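Local coordinates for protein glutathione transferase o1 (Bombyx mori, PDB 3RBT) that probably acts as an omega-class glutathione transferase and may also reduce dehydroascorbate with glutathione, at residues I75-I80 and D86-E91; V44-A47 and K51-V54. One frame throughout, in Å; residues are numbered along the deposited sequence.

In the fold
Both contacts belong to the thioredoxin-like N-terminal domain of the transferase and reach the same four-stranded mixed sheet, their centres about 13 Å apart. Contact 1 lies along one edge of the sheet, pairing strands 77-80 and 87-89 as a hairpin; contact 2 lies at the other edge, where helix 36-47 packs on strand 52-56. Each is partly buried. The first is held by four backbone hydrogen bonds, with a small apolar cluster on each face and carboxylates at one end, and the second subunit touches it. The second is much smaller and made by side chains: a leucine over a tyrosine ring, and a phenol-carboxylate bond.

Contact 1. Residues I75-I80 and D86-E91; sequences IPVLEI and DRFLFE
Leu78 and Leu89 are joined by two backbone hydrogen bonds in the beta hairpin at one edge of the thioredoxin-like sheet, with 87-89 as its outermost strand in this chain. Leu78 N donates to Leu89 O at 3.1 Å and Leu89 N donates back to Leu78 O. The same reciprocal pair links Ile80 and Arg87; between them Glu79 and Phe88 form a non-hydrogen-bonded pair. On the face with Leu78, Ile80 CD1 meets Leu89 CD1 at 3.8 Å, and Tyr98 of helix 92-102 touches both residues.

On the other face, Val77 divides its methyls between two rings. CG1, anti to the backbone N (chi1 178°), presses on one face of Phe88, 3.7 Å from the ring centroid, while CG2 touches Phe90 CE2.

Glu79, extended beyond CG, crosses Phe88. Its CB and CG pass Arg87 O and Phe88 CD2; CD reaches the ring's edge in its plane, the carboxylate turned 80° against the ring. OE1 is held by Arg28 and Tyr30, and OE2 lies 3.6 Å from Phe88 CE2. Asp86 OD2 lies 4.5 Å from Glu79 OE2, close for like charges but not in contact, a proximity likely to be eased by the salt bridge to Arg28 and by the bond from Leu23 N to the aspartate. One water donates to Glu79 OE2 at 2.7 Å and, weakly, to Asp86 O.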
loop_
_atom_site.group_PDB
_atom_site.type_symbol
_atom_site.label_atom_id
_atom_site.label_comp_id
_atom_site.label_asym_id
_atom_site.label_seq_id
_atom_site.Cartn_x
_atom_site.Cartn_y
_atom_site.Cartn_z
ATOM N N ILE A 75 8.631 -12.241 0.448
ATOM C CA ILE A 75 8.004 -13.212 1.351
ATOM C C ILE A 75 6.881 -12.560 2.150
ATOM O O ILE A 75 6.949 -11.363 2.444
ATOM C CB ILE A 75 9.018 -13.904 2.322
ATOM C CG1 ILE A 75 9.715 -12.875 3.226
ATOM C CG2 ILE A 75 10.018 -14.802 1.546
ATOM C CD1 ILE A 75 10.538 -13.509 4.335
ATOM N N PRO A 76 5.833 -13.334 2.482
ATOM C CA PRO A 76 5.625 -14.722 2.051
ATOM C C PRO A 76 5.096 -14.752 0.626
ATOM O O PRO A 76 4.919 -13.698 0.016
ATOM C CB PRO A 76 4.541 -15.211 3.011
ATOM C CG PRO A 76 3.710 -13.988 3.231
ATOM C CD PRO A 76 4.731 -12.871 3.345
ATOM N N VAL A 77 4.854 -15.948 0.100
ATOM C CA VAL A 77 4.194 -16.097 -1.190
ATOM C C VAL A 77 2.965 -16.983 -1.012
ATOM O O VAL A 77 3.048 -18.066 -0.423
ATOM C CB VAL A 77 5.105 -16.754 -2.248
ATOM C CG1 VAL A 77 4.342 -16.934 -3.567
ATOM C CG2 VAL A 77 6.373 -15.940 -2.468
ATOM N N LEU A 78 1.825 -16.517 -1.506
ATOM C CA LEU A 78 0.646 -17.352 -1.537
ATOM C C LEU A 78 0.444 -17.821 -2.969
ATOM O O LEU A 78 0.272 -17.001 -3.889
ATOM C CB LEU A 78 -0.590 -16.595 -1.016
ATOM C CG LEU A 78 -1.919 -17.367 -0.968
ATOM C CD1 LEU A 78 -1.967 -18.382 0.180
ATOM C CD2 LEU A 78 -3.111 -16.417 -0.880
ATOM N N GLU A 79 0.488 -19.138 -3.151
ATOM C CA GLU A 79 0.258 -19.740 -4.458
ATOM C C GLU A 79 -1.192 -20.188 -4.515
ATOM O O GLU A 79 -1.668 -20.875 -3.613
ATOM C CB GLU A 79 1.205 -20.919 -4.710
ATOM C CG GLU A 79 1.170 -21.462 -6.149
ATOM C CD GLU A 79 2.212 -22.546 -6.411
ATOM O OE1 GLU A 79 2.510 -23.335 -5.492
ATOM O OE2 GLU A 79 2.731 -22.612 -7.541
ATOM N N ILE A 80 -1.880 -19.796 -5.588
ATOM C CA ILE A 80 -3.321 -19.982 -5.713
ATOM C C ILE A 80 -3.638 -20.590 -7.083
ATOM O O ILE A 80 -2.856 -20.433 -8.021
ATOM C CB ILE A 80 -4.086 -18.637 -5.519
ATOM C CG1 ILE A 80 -3.613 -17.575 -6.527
ATOM C CG2 ILE A 80 -3.909 -18.103 -4.088
ATOM C CD1 ILE A 80 -4.598 -16.438 -6.727
ATOM N N ASP A 86 -1.578 -22.298 -11.782
ATOM C CA ASP A 86 -1.140 -21.871 -10.452
ATOM C C ASP A 86 -0.273 -20.612 -10.511
ATOM O O ASP A 86 0.654 -20.524 -11.315
ATOM C CB ASP A 86 -0.397 -22.998 -9.745
ATOM C CG ASP A 86 -1.287 -24.200 -9.455
ATOM O OD1 ASP A 86 -2.494 -24.182 -9.805
ATOM O OD2 ASP A 86 -0.765 -25.173 -8.877
ATOM N N ARG A 87 -0.593 -19.641 -9.660
ATOM C CA ARG A 87 0.103 -18.359 -9.665
ATOM C C ARG A 87 0.594 -17.944 -8.287
ATOM O O ARG A 87 -0.071 -18.178 -7.268
ATOM C CB ARG A 87 -0.787 -17.249 -10.251
ATOM C CG ARG A 87 -1.117 -17.392 -11.739
ATOM C CD ARG A 87 0.110 -17.336 -12.648
ATOM N NE ARG A 87 -0.262 -17.617 -14.032
ATOM C CZ ARG A 87 -0.101 -18.794 -14.640
ATOM N NH1 ARG A 87 0.451 -19.818 -14.001
ATOM N NH2 ARG A 87 -0.486 -18.952 -15.903
ATOM N N PHE A 88 1.763 -17.318 -8.278
ATOM C CA PHE A 88 2.294 -16.683 -7.090
ATOM C C PHE A 88 1.589 -15.344 -6.859
ATOM O O PHE A 88 1.378 -14.568 -7.794
ATOM C CB PHE A 88 3.798 -16.446 -7.255
ATOM C CG PHE A 88 4.667 -17.640 -6.925
ATOM C CD1 PHE A 88 6.020 -17.447 -6.615
ATOM C CD2 PHE A 88 4.155 -18.936 -6.916
ATOM C CE1 PHE A 88 6.852 -18.524 -6.319
ATOM C CE2 PHE A 88 4.972 -20.018 -6.611
ATOM C CZ PHE A 88 6.330 -19.816 -6.315
ATOM N N LEU A 89 1.200 -15.100 -5.614
ATOM C CA LEU A 89 0.733 -13.785 -5.183
ATOM C C LEU A 89 1.691 -13.264 -4.127
ATOM O O LEU A 89 2.063 -14.001 -3.215
ATOM C CB LEU A 89 -0.684 -13.850 -4.609
ATOM C CG LEU A 89 -1.881 -13.608 -5.543
ATOM C CD1 LEU A 89 -3.187 -13.563 -4.734
ATOM C CD2 LEU A 89 -1.720 -12.325 -6.314
ATOM N N PHE A 90 2.079 -11.997 -4.269
ATOM C CA PHE A 90 3.074 -11.372 -3.406
ATOM C C PHE A 90 2.469 -10.262 -2.550
ATOM O O PHE A 90 1.370 -9.770 -2.842
ATOM C CB PHE A 90 4.223 -10.780 -4.248
ATOM C CG PHE A 90 4.934 -11.780 -5.124
ATOM C CD1 PHE A 90 4.749 -11.771 -6.502
ATOM C CD2 PHE A 90 5.804 -12.716 -4.573
ATOM C CE1 PHE A 90 5.410 -12.683 -7.323
ATOM C CE2 PHE A 90 6.468 -13.644 -5.384
ATOM C CZ PHE A 90 6.275 -13.622 -6.759
ATOM N N GLU A 91 3.222 -9.866 -1.518
ATOM C CA GLU A 91 2.924 -8.729 -0.629
ATOM C C GLU A 91 1.759 -9.006 0.326
ATOM O O GLU A 91 0.615 -9.182 -0.116
ATOM C CB GLU A 91 2.723 -7.428 -1.419
ATOM C CG GLU A 91 3.962 -6.968 -2.183
ATOM C CD GLU A 91 3.871 -5.535 -2.660
ATOM O OE1 GLU A 91 3.021 -4.780 -2.134
ATOM O OE2 GLU A 91 4.662 -5.151 -3.568
HETATM O O HOH W 1 5.506 -11.026 -0.715
HETATM O O HOH W 2 2.034 -25.417 -8.084
HETATM O O HOH W 3 2.803 -21.010 -9.662
#

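Contact 2. Residues V44-A47 and K51-V54; sequences VLEA and KYEV
Tyr52, the first residue of strand 52-56, lays its ring against Leu45 and carries its hydroxyl to Glu46, both near the end of helix 36-47. The apolar part is a CH-pi contact: Leu45 CD1 stands over one face of the ring, displaced toward the rim, 4.2 Å from the centroid. Leu45 CB adds a second touch, 4.0 Å from Tyr52 CD2, and the leucine thus follows the ring from CG to CE2. The tyrosine CB already points toward the helix, and with CG between the backbone N and the carbonyl carbon (chi1 65°) one ring face lies under Leu45 CD1.

The polar part is one hydrogen bond at the far end of the ring. Tyr52 OH donates to Glu46 OE1 at 2.8 Å, meeting the oxygen nearly along its C-O bond. Glu46 OE1 lies in the ring plane at its edge, but the carboxylate itself is turned 70° against the ring. A bend in the glutamate chain (chi2 75°) brings the acid round to the hydroxyl, which also bonds His223 NE2. A leucine in place of Tyr52 would probably leave Glu46 OE1 and His223 NE2 without their shared phenol partner and uncover part of Leu45.

The contact joins the helix and second strand of the beta-alpha-beta unit formed by strand 27-31, helix 36-47 and strand 52-56. Leu42 of the same helix also touches Tyr52, Leu99 of helix 92-102 packs on Leu45, and helix 218-222 touches Glu46 through Ile219 and Lys222.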
loop_
_atom_site.group_PDB
_atom_site.type_symbol
_atom_site.label_atom_id
_atom_site.label_comp_id
_atom_site.label_asym_id
_atom_site.label_seq_id
_atom_site.Cartn_x
_atom_site.Cartn_y
_atom_site.Cartn_z
ATOM N N VAL A 44 -4.966 -14.707 8.730
ATOM C CA VAL A 44 -6.091 -14.444 7.824
ATOM C C VAL A 44 -6.662 -15.732 7.236
ATOM O O VAL A 44 -7.877 -15.956 7.285
ATOM C CB VAL A 44 -5.694 -13.418 6.723
ATOM C CG1 VAL A 44 -6.800 -13.272 5.663
ATOM C CG2 VAL A 44 -5.399 -12.071 7.373
ATOM N N LEU A 45 -5.791 -16.587 6.706
ATOM C CA LEU A 45 -6.210 -17.900 6.189
ATOM C C LEU A 45 -7.026 -18.684 7.207
ATOM O O LEU A 45 -8.056 -19.289 6.877
ATOM C CB LEU A 45 -4.990 -18.730 5.796
ATOM C CG LEU A 45 -4.262 -18.370 4.498
ATOM C CD1 LEU A 45 -2.839 -18.887 4.576
ATOM C CD2 LEU A 45 -4.993 -18.954 3.281
ATOM N N GLU A 46 -6.550 -18.674 8.446
ATOM C CA GLU A 46 -7.200 -19.393 9.533
ATOM C C GLU A 46 -8.537 -18.715 9.868
ATOM O O GLU A 46 -9.567 -19.380 9.953
ATOM C CB GLU A 46 -6.262 -19.449 10.748
ATOM C CG GLU A 46 -6.510 -20.609 11.713
ATOM C CD GLU A 46 -6.022 -21.956 11.192
ATOM O OE1 GLU A 46 -4.830 -22.102 10.860
ATOM O OE2 GLU A 46 -6.841 -22.884 11.129
ATOM N N ALA A 47 -8.525 -17.386 10.001
ATOM C CA ALA A 47 -9.753 -16.615 10.255
ATOM C C ALA A 47 -10.827 -16.875 9.201
ATOM O O ALA A 47 -12.009 -16.970 9.524
ATOM C CB ALA A 47 -9.448 -15.129 10.337
ATOM N N LYS A 51 -8.490 -23.791 3.494
ATOM C CA LYS A 51 -7.538 -24.889 3.600
ATOM C C LYS A 51 -6.248 -24.477 2.926
ATOM O O LYS A 51 -6.268 -23.878 1.849
ATOM C CB LYS A 51 -8.097 -26.139 2.931
ATOM C CG LYS A 51 -9.330 -26.707 3.612
ATOM C CD LYS A 51 -9.886 -27.877 2.809
ATOM C CE LYS A 51 -10.560 -27.382 1.542
ATOM N NZ LYS A 51 -11.035 -28.521 0.727
ATOM N N TYR A 52 -5.129 -24.789 3.560
ATOM C CA TYR A 52 -3.833 -24.411 3.024
ATOM C C TYR A 52 -2.756 -25.363 3.516
ATOM O O TYR A 52 -2.949 -26.089 4.484
ATOM C CB TYR A 52 -3.471 -22.975 3.444
ATOM C CG TYR A 52 -3.269 -22.828 4.932
ATOM C CD1 TYR A 52 -1.993 -22.891 5.489
ATOM C CD2 TYR A 52 -4.353 -22.640 5.784
ATOM C CE1 TYR A 52 -1.804 -22.766 6.857
ATOM C CE2 TYR A 52 -4.177 -22.515 7.155
ATOM C CZ TYR A 52 -2.900 -22.576 7.680
ATOM O OH TYR A 52 -2.717 -22.448 9.034
ATOM N N GLU A 53 -1.618 -25.331 2.840
ATOM C CA GLU A 53 -0.414 -25.997 3.310
ATOM C C GLU A 53 0.720 -24.979 3.345
ATOM O O GLU A 53 0.718 -24.007 2.585
ATOM C CB GLU A 53 -0.058 -27.169 2.394
ATOM C CG GLU A 53 -0.076 -26.820 0.905
ATOM C CD GLU A 53 0.173 -28.027 0.018
ATOM O OE1 GLU A 53 -0.451 -29.083 0.238
ATOM O OE2 GLU A 53 1.005 -27.917 -0.898
ATOM N N VAL A 54 1.678 -25.202 4.235
ATOM C CA VAL A 54 2.841 -24.345 4.356
ATOM C C VAL A 54 4.070 -25.035 3.772
ATOM O O VAL A 54 4.447 -26.126 4.211
ATOM C CB VAL A 54 3.120 -23.973 5.826
ATOM C CG1 VAL A 54 4.366 -23.100 5.936
ATOM C CG2 VAL A 54 1.929 -23.260 6.432
#